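Local structure of gamma-glutamyltranspeptidase (Streptomyces lincolnensis, 6J3A) at residues 421-425 / 435-439. The protein probably transfers or hydrolyses gamma-glutamyl groups, as a glutamyltranspeptidase homologue of the N-terminal nucleophile hydrolase clan. Numbering follows the deposited sequence.
Sequences TCHLD and AATPS
With Ser-439 OG swung anti to its own N (chi1 -176°) and Thr-421 OG1 beside its backbone N, the two hydroxyls meet in a 2.7 Å OG1-OG hydrogen bond. Ser-439 OG has a second partner, Arg-459. The same rotation of Thr-421 turns its methyl to Thr-437, CG2 to CG2 at 3.4 Å, the side chains running aslant. His-423 CG is likewise anti to N (chi1 -165°), which brings the imidazole back across the partner segment: Ala-436 O lies over one face, while Thr-437 OG1 sits at the edge near the ring plane. This placement is only approximate, because CD2 is modelled too close to both oxygens. Losing this ring to an alanine would probably uncover the carbonyl of Ala-436 and leave a gap beside Thr-437. Backbone pairing is firmer. Cys-422 N gives a 2.8 Å bond to Pro-438 O, with 163° at the hydrogen; Pro-438, having no N-H, cannot reciprocate. Ala-436 N reaches Leu-424 O at 3.0 Å, whereas the return bond from Leu-424 N ends on the less certain Ala-436 O. Leu-424 CD2 packs on Ala-436 CB at 3.8 Å, and strand 61-66 covers that alanine through Val-61 and Ile-63. Residues 424-425 and 435-436 thus belong to a buried antiparallel beta hairpin, strands 424-428 and 433-436, and loop residues 421-423 and 437-439 extend the pairing. Thr-421 is the first residue modelled after a break in the chain, consistent with the processed N-terminal threonine that begins the small subunit in gamma-glutamyltranspeptidases of the Ntn-hydrolase fold.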
ATOM      1  N   THR A 421     -15.513  -3.151 -14.446  1.00 32.10           N
ATOM      2  CA  THR A 421     -15.149  -1.756 -14.227  1.00 31.61           C
ATOM      3  C   THR A 421     -13.868  -1.594 -13.378  1.00 31.06           C
ATOM      4  O   THR A 421     -13.545  -2.436 -12.535  1.00 30.86           O
ATOM      5  CB  THR A 421     -16.337  -1.013 -13.591  1.00 32.33           C
ATOM      6  OG1 THR A 421     -17.474  -1.123 -14.462  1.00 33.07           O
ATOM      7  CG2 THR A 421     -16.021   0.450 -13.332  1.00 32.45           C
ATOM      8  N   CYS A 422     -13.148  -0.504 -13.642  1.00 30.16           N
ATOM      9  CA  CYS A 422     -12.036  -0.028 -12.810  1.00 29.23           C
ATOM     10  C   CYS A 422     -12.352   1.331 -12.182  1.00 28.20           C
ATOM     11  O   CYS A 422     -13.354   1.970 -12.516  1.00 28.82           O
ATOM     12  CB  CYS A 422     -10.776   0.094 -13.661  1.00 29.42           C
ATOM     13  SG  CYS A 422     -10.381  -1.436 -14.534  1.00 30.14           S
ATOM     14  N   HIS A 423     -11.491   1.770 -11.270  1.00 26.91           N
ATOM     15  CA  HIS A 423     -11.569   3.131 -10.739  1.00 26.30           C
ATOM     16  C   HIS A 423     -10.203   3.698 -10.386  1.00 26.32           C
ATOM     17  O   HIS A 423      -9.307   2.956  -9.999  1.00 26.90           O
ATOM     18  CB  HIS A 423     -12.467   3.195  -9.509  1.00 26.15           C
ATOM     19  CG  HIS A 423     -12.860   4.590  -9.140  1.00 25.44           C
ATOM     20  ND1 HIS A 423     -12.160   5.353  -8.229  1.00 24.91           N
ATOM     21  CD2 HIS A 423     -13.864   5.370  -9.590  1.00 24.77           C
ATOM     22  CE1 HIS A 423     -12.733   6.537  -8.130  1.00 24.29           C
ATOM     23  NE2 HIS A 423     -13.759   6.579  -8.951  1.00 24.69           N
ATOM     24  N   LEU A 424     -10.052   5.012 -10.538  1.00 25.70           N
ATOM     25  CA  LEU A 424      -8.899   5.707  -9.986  1.00 26.31           C
ATOM     26  C   LEU A 424      -9.276   7.113  -9.499  1.00 26.53           C
ATOM     27  O   LEU A 424     -10.163   7.756 -10.074  1.00 27.20           O
ATOM     28  CB  LEU A 424      -7.725   5.724 -10.970  1.00 26.27           C
ATOM     29  CG  LEU A 424      -7.644   6.783 -12.063  1.00 26.58           C
ATOM     30  CD1 LEU A 424      -6.290   6.702 -12.734  1.00 26.59           C
ATOM     31  CD2 LEU A 424      -8.743   6.577 -13.083  1.00 26.80           C
ATOM     32  N   ASP A 425      -8.626   7.542  -8.414  1.00 26.15           N
ATOM     33  CA  ASP A 425      -8.741   8.904  -7.869  1.00 26.32           C
ATOM     34  C   ASP A 425      -7.358   9.499  -7.772  1.00 25.78           C
ATOM     35  O   ASP A 425      -6.409   8.779  -7.474  1.00 24.58           O
ATOM     36  CB  ASP A 425      -9.283   8.900  -6.444  1.00 27.02           C
ATOM     37  CG  ASP A 425     -10.600   8.211  -6.319  1.00 27.45           C
ATOM     38  OD1 ASP A 425     -11.595   8.798  -6.798  1.00 29.29           O
ATOM     39  OD2 ASP A 425     -10.652   7.115  -5.727  1.00 25.36           O
ATOM     40  N   ALA A 435     -11.871  12.017 -10.071  1.00 27.05           N
ATOM     41  CA  ALA A 435     -12.423  10.685  -9.765  1.00 26.90           C
ATOM     42  C   ALA A 435     -13.042  10.132 -11.042  1.00 26.66           C
ATOM     43  O   ALA A 435     -13.940  10.757 -11.611  1.00 26.53           O
ATOM     44  CB  ALA A 435     -13.467  10.760  -8.661  1.00 26.79           C
ATOM     45  N   ALA A 436     -12.559   8.978 -11.496  1.00 26.13           N
ATOM     46  CA  ALA A 436     -13.002   8.407 -12.771  1.00 25.89           C
ATOM     47  C   ALA A 436     -13.320   6.945 -12.591  1.00 26.19           C
ATOM     48  O   ALA A 436     -12.611   6.237 -11.884  1.00 26.56           O
ATOM     49  CB  ALA A 436     -11.929   8.573 -13.835  1.00 25.68           C
ATOM     50  N   THR A 437     -14.365   6.495 -13.274  1.00 26.42           N
ATOM     51  CA  THR A 437     -14.804   5.110 -13.221  1.00 26.10           C
ATOM     52  C   THR A 437     -14.767   4.553 -14.639  1.00 26.10           C
ATOM     53  O   THR A 437     -15.795   4.493 -15.290  1.00 26.85           O
ATOM     54  CB  THR A 437     -16.223   5.041 -12.614  1.00 26.16           C
ATOM     55  OG1 THR A 437     -16.198   5.591 -11.293  1.00 24.83           O
ATOM     56  CG2 THR A 437     -16.745   3.619 -12.520  1.00 26.04           C
ATOM     57  N   PRO A 438     -13.570   4.176 -15.144  1.00 26.69           N
ATOM     58  CA  PRO A 438     -13.510   3.626 -16.496  1.00 27.22           C
ATOM     59  C   PRO A 438     -13.892   2.152 -16.569  1.00 27.56           C
ATOM     60  O   PRO A 438     -13.608   1.385 -15.653  1.00 27.84           O
ATOM     61  CB  PRO A 438     -12.049   3.829 -16.895  1.00 26.92           C
ATOM     62  CG  PRO A 438     -11.322   3.743 -15.613  1.00 26.91           C
ATOM     63  CD  PRO A 438     -12.217   4.395 -14.603  1.00 26.67           C
ATOM     64  N   SER A 439     -14.514   1.772 -17.678  1.00 27.81           N
ATOM     65  CA  SER A 439     -15.094   0.450 -17.828  1.00 27.81           C
ATOM     66  C   SER A 439     -15.352   0.155 -19.289  1.00 27.86           C
ATOM     67  O   SER A 439     -15.150   1.011 -20.148  1.00 27.94           O
ATOM     68  CB  SER A 439     -16.412   0.389 -17.057  1.00 27.79           C
ATOM     69  OG  SER A 439     -16.986  -0.905 -17.094  1.00 27.72           O
TER